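Trehalose-6-phosphate phosphatase (Cryptococcus neoformans, PDB 5DX9) is a phosphatase of the HAD clan, built on a Rossmann-like core with a magnesium site at the C-terminal ends of its strands. Local coordinates at residues 202-212 against 264-275. Residues are numbered along the deposited sequence; the frame is centred on the assembly and turned at random.
Sequences PDVDLIFCAGD and TIRSKGVFATTV. With MG (magnesium ion), chain C.
Phe208 crosses Phe271 at about a right angle on neighbouring parallel strands, and the two set the tight part of this pairing, a worked example of how a HAD-type core carries its metal ligand. The axes of the short segments 206-211 and 270-275 approach to 4.7 Å and run almost exactly parallel, joined by a ladder from Ile207 N to Gly269 O through Val275 N to Gly211 O. Two rungs are short and nearly straight: Phe271 N to Ile207 O at 2.6 Å, and Thr273 N to Cys209 O at 2.7 Å with a C=O...N angle of 173°. On the face that carries the phenylalanines, CG of Phe208 stands anti to its backbone N (chi1 -180°), and the ring leans over the partner strand, where its CD1 meets CB of Phe271 at 3.9 Å and its CE1 lies 3.5 Å from OG1 of Thr273. The Phe271 ring swings the other way along its strand and takes CD1 of Leu206 at 3.4 Å from its CE2. On the other face Ile207 crosses Ile265 at about a right angle, its CD1 3.9 Å from Ile265 CG1.

On the N-terminal side of the Ile207-Gly269 bond the segments continue as loops, and the contact reaches solvent. There exposed Thr264 grips Pro202 O twice, through its backbone N and through OG1 at 2.8 Å, the hydroxyl lying in the carbonyl plane on a lone pair. At the buried opposite end, Asp212 gives OD1 to the magnesium ion, which two waters, Asn26 OD1 and the backbone O of Asp28 also bind, while Lys178 forms a salt bridge with OD2.

Strand 21-25 flanks 206-211 on its other edge, helix 8-17 packs against Leu206 and Phe271, and helix 217-225 covers Ile207 and Cys209 on the reverse face of the sheet.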
loop_
_atom_site.group_PDB
_atom_site.type_symbol
_atom_site.label_atom_id
_atom_site.label_comp_id
_atom_site.label_asym_id
_atom_site.label_seq_id
_atom_site.Cartn_x
_atom_site.Cartn_y
_atom_site.Cartn_z
ATOM N N PRO A 202 -4.705 14.481 11.462
ATOM C CA PRO A 202 -6.090 14.516 11.943
ATOM C C PRO A 202 -6.928 15.585 11.256
ATOM O O PRO A 202 -8.140 15.633 11.459
ATOM C CB PRO A 202 -5.940 14.833 13.438
ATOM C CG PRO A 202 -4.504 14.578 13.762
ATOM C CD PRO A 202 -3.751 14.873 12.511
ATOM N N ASP A 203 -6.290 16.435 10.459
ATOM C CA ASP A 203 -6.995 17.524 9.792
ATOM C C ASP A 203 -7.382 17.160 8.363
ATOM O O ASP A 203 -7.951 17.977 7.639
ATOM C CB ASP A 203 -6.141 18.793 9.800
ATOM C CG ASP A 203 -4.768 18.577 9.194
ATOM O OD1 ASP A 203 -4.220 19.545 8.624
ATOM O OD2 ASP A 203 -4.238 17.447 9.284
ATOM N N VAL A 204 -7.068 15.933 7.961
ATOM C CA VAL A 204 -7.425 15.447 6.633
ATOM C C VAL A 204 -8.940 15.378 6.468
ATOM O O VAL A 204 -9.641 14.848 7.330
ATOM C CB VAL A 204 -6.817 14.059 6.364
ATOM C CG1 VAL A 204 -7.445 13.429 5.132
ATOM C CG2 VAL A 204 -5.314 14.168 6.211
ATOM N N ASP A 205 -9.444 15.924 5.365
ATOM C CA ASP A 205 -10.879 15.907 5.095
ATOM C C ASP A 205 -11.189 15.276 3.738
ATOM O O ASP A 205 -12.343 15.230 3.311
ATOM C CB ASP A 205 -11.459 17.325 5.171
ATOM C CG ASP A 205 -10.736 18.303 4.271
ATOM O OD1 ASP A 205 -9.621 17.976 3.817
ATOM O OD2 ASP A 205 -11.278 19.401 4.019
ATOM N N LEU A 206 -10.152 14.794 3.062
ATOM C CA LEU A 206 -10.329 14.002 1.849
ATOM C C LEU A 206 -9.245 12.940 1.778
ATOM O O LEU A 206 -8.056 13.259 1.788
ATOM C CB LEU A 206 -10.284 14.877 0.597
ATOM C CG LEU A 206 -10.518 14.139 -0.722
ATOM C CD1 LEU A 206 -11.984 13.769 -0.877
ATOM C CD2 LEU A 206 -10.045 14.959 -1.907
ATOM N N ILE A 207 -9.654 11.679 1.714
ATOM C CA ILE A 207 -8.698 10.589 1.578
ATOM C C ILE A 207 -8.911 9.828 0.277
ATOM O O ILE A 207 -10.015 9.367 -0.013
ATOM C CB ILE A 207 -8.784 9.598 2.755
ATOM C CG1 ILE A 207 -8.385 10.283 4.063
ATOM C CG2 ILE A 207 -7.881 8.400 2.505
ATOM C CD1 ILE A 207 -8.415 9.360 5.262
ATOM N N PHE A 208 -7.848 9.713 -0.509
ATOM C CA PHE A 208 -7.860 8.838 -1.670
ATOM C C PHE A 208 -6.849 7.718 -1.467
ATOM O O PHE A 208 -5.721 7.961 -1.041
ATOM C CB PHE A 208 -7.551 9.605 -2.955
ATOM C CG PHE A 208 -7.561 8.740 -4.182
ATOM C CD1 PHE A 208 -8.742 8.497 -4.863
ATOM C CD2 PHE A 208 -6.395 8.147 -4.639
ATOM C CE1 PHE A 208 -8.757 7.694 -5.987
ATOM C CE2 PHE A 208 -6.404 7.342 -5.761
ATOM C CZ PHE A 208 -7.590 7.113 -6.435
ATOM N N CYS A 209 -7.268 6.491 -1.763
ATOM C CA CYS A 209 -6.408 5.320 -1.625
ATOM C C CYS A 209 -6.714 4.327 -2.735
ATOM O O CYS A 209 -7.864 3.934 -2.919
ATOM C CB CYS A 209 -6.596 4.663 -0.253
ATOM S SG CYS A 209 -5.549 3.204 0.072
ATOM N N ALA A 210 -5.686 3.928 -3.475
ATOM C CA ALA A 210 -5.860 2.986 -4.575
ATOM C C ALA A 210 -4.888 1.809 -4.482
ATOM O O ALA A 210 -3.746 1.964 -4.041
ATOM C CB ALA A 210 -5.697 3.697 -5.900
ATOM N N GLY A 211 -5.355 0.637 -4.908
ATOM C CA GLY A 211 -4.560 -0.581 -4.884
ATOM C C GLY A 211 -5.215 -1.674 -5.710
ATOM O O GLY A 211 -6.432 -1.681 -5.886
ATOM N N ASP A 212 -4.415 -2.609 -6.208
ATOM C CA ASP A 212 -4.923 -3.616 -7.134
ATOM C C ASP A 212 -4.911 -5.036 -6.572
ATOM O O ASP A 212 -5.545 -5.930 -7.129
ATOM C CB ASP A 212 -4.107 -3.587 -8.421
ATOM C CG ASP A 212 -2.694 -4.082 -8.212
ATOM O OD1 ASP A 212 -2.050 -3.646 -7.231
ATOM O OD2 ASP A 212 -2.237 -4.925 -9.012
ATOM N N THR A 264 -10.826 14.524 11.381
ATOM C CA THR A 264 -11.709 15.408 10.634
ATOM C C THR A 264 -12.458 14.632 9.558
ATOM O O THR A 264 -13.587 14.969 9.202
ATOM C CB THR A 264 -10.924 16.559 9.978
ATOM O OG1 THR A 264 -10.275 17.335 10.993
ATOM C CG2 THR A 264 -11.852 17.451 9.161
ATOM N N ILE A 265 -11.819 13.583 9.052
ATOM C CA ILE A 265 -12.359 12.813 7.937
ATOM C C ILE A 265 -13.706 12.169 8.260
ATOM O O ILE A 265 -13.910 11.654 9.357
ATOM C CB ILE A 265 -11.376 11.706 7.497
ATOM C CG1 ILE A 265 -11.841 11.072 6.190
ATOM C CG2 ILE A 265 -11.223 10.658 8.589
ATOM C CD1 ILE A 265 -11.867 12.039 5.030
ATOM N N ARG A 266 -14.620 12.224 7.296
ATOM C CA ARG A 266 -15.881 11.491 7.364
ATOM C C ARG A 266 -16.002 10.592 6.135
ATOM O O ARG A 266 -15.394 10.870 5.098
ATOM C CB ARG A 266 -17.075 12.449 7.459
ATOM C CG ARG A 266 -17.215 13.137 8.808
ATOM C CD ARG A 266 -17.325 12.118 9.928
ATOM N NE ARG A 266 -17.401 12.739 11.248
ATOM C CZ ARG A 266 -16.352 13.209 11.918
ATOM N NH1 ARG A 266 -15.136 13.144 11.388
ATOM N NH2 ARG A 266 -16.519 13.754 13.115
ATOM N N SER A 267 -16.792 9.526 6.257
ATOM C CA SER A 267 -16.858 8.470 5.244
ATOM C C SER A 267 -17.075 9.008 3.834
ATOM O O SER A 267 -16.535 8.477 2.863
ATOM C CB SER A 267 -17.970 7.476 5.586
ATOM O OG SER A 267 -19.232 7.961 5.164
ATOM N N LYS A 268 -17.861 10.071 3.733
ATOM C CA LYS A 268 -18.168 10.684 2.451
ATOM C C LYS A 268 -16.908 11.276 1.821
ATOM O O LYS A 268 -16.840 11.475 0.607
ATOM C CB LYS A 268 -19.243 11.759 2.634
ATOM C CG LYS A 268 -20.175 11.948 1.455
ATOM C CD LYS A 268 -21.326 12.862 1.850
ATOM C CE LYS A 268 -22.153 13.286 0.651
ATOM N NZ LYS A 268 -23.176 14.300 1.034
ATOM N N GLY A 269 -15.907 11.542 2.655
ATOM C CA GLY A 269 -14.647 12.091 2.189
ATOM C C GLY A 269 -13.601 11.049 1.817
ATOM O O GLY A 269 -12.517 11.397 1.345
ATOM N N VAL A 270 -13.918 9.773 2.026
ATOM C CA VAL A 270 -12.962 8.698 1.749
ATOM C C VAL A 270 -13.254 8.044 0.402
ATOM O O VAL A 270 -14.342 7.507 0.180
ATOM C CB VAL A 270 -12.980 7.611 2.849
ATOM C CG1 VAL A 270 -12.008 6.480 2.505
ATOM C CG2 VAL A 270 -12.651 8.212 4.205
ATOM N N PHE A 271 -12.276 8.097 -0.494
ATOM C CA PHE A 271 -12.416 7.482 -1.807
ATOM C C PHE A 271 -11.481 6.284 -1.963
ATOM O O PHE A 271 -10.417 6.383 -2.579
ATOM C CB PHE A 271 -12.159 8.514 -2.903
ATOM C CG PHE A 271 -13.221 9.577 -2.988
ATOM C CD1 PHE A 271 -14.220 9.499 -3.946
ATOM C CD2 PHE A 271 -13.231 10.640 -2.100
ATOM C CE1 PHE A 271 -15.202 10.471 -4.024
ATOM C CE2 PHE A 271 -14.215 11.614 -2.172
ATOM C CZ PHE A 271 -15.201 11.527 -3.135
ATOM N N ALA A 272 -11.890 5.150 -1.400
ATOM C CA ALA A 272 -11.109 3.922 -1.494
ATOM C C ALA A 272 -11.374 3.234 -2.824
ATOM O O ALA A 272 -12.495 2.804 -3.102
ATOM C CB ALA A 272 -11.430 2.994 -0.334
ATOM N N THR A 273 -10.331 3.128 -3.638
ATOM C CA THR A 273 -10.475 2.646 -5.001
ATOM C C THR A 273 -9.595 1.429 -5.276
ATOM O O THR A 273 -8.370 1.488 -5.156
ATOM C CB THR A 273 -10.133 3.759 -6.015
ATOM O OG1 THR A 273 -10.914 4.926 -5.723
ATOM C CG2 THR A 273 -10.430 3.304 -7.427
ATOM N N THR A 274 -10.228 0.321 -5.640
ATOM C CA THR A 274 -9.486 -0.845 -6.085
ATOM C C THR A 274 -9.290 -0.776 -7.590
ATOM O O THR A 274 -10.089 -0.164 -8.296
ATOM C CB THR A 274 -10.199 -2.163 -5.723
ATOM O OG1 THR A 274 -9.314 -3.266 -5.970
ATOM C CG2 THR A 274 -11.474 -2.339 -6.549
ATOM N N VAL A 275 -8.216 -1.390 -8.076
ATOM C CA VAL A 275 -8.023 -1.539 -9.513
ATOM C C VAL A 275 -8.440 -2.948 -9.928
ATOM O O VAL A 275 -7.902 -3.942 -9.436
ATOM C CB VAL A 275 -6.567 -1.277 -9.937
ATOM C CG1 VAL A 275 -6.438 -1.372 -11.450
ATOM C CG2 VAL A 275 -6.110 0.089 -9.454
HETATM MG MG MG C . 0.032 -3.508 -6.400
HETATM O O HOH W 1 -0.075 -5.287 -7.501
HETATM O O HOH W 2 -0.521 -4.010 -4.488
#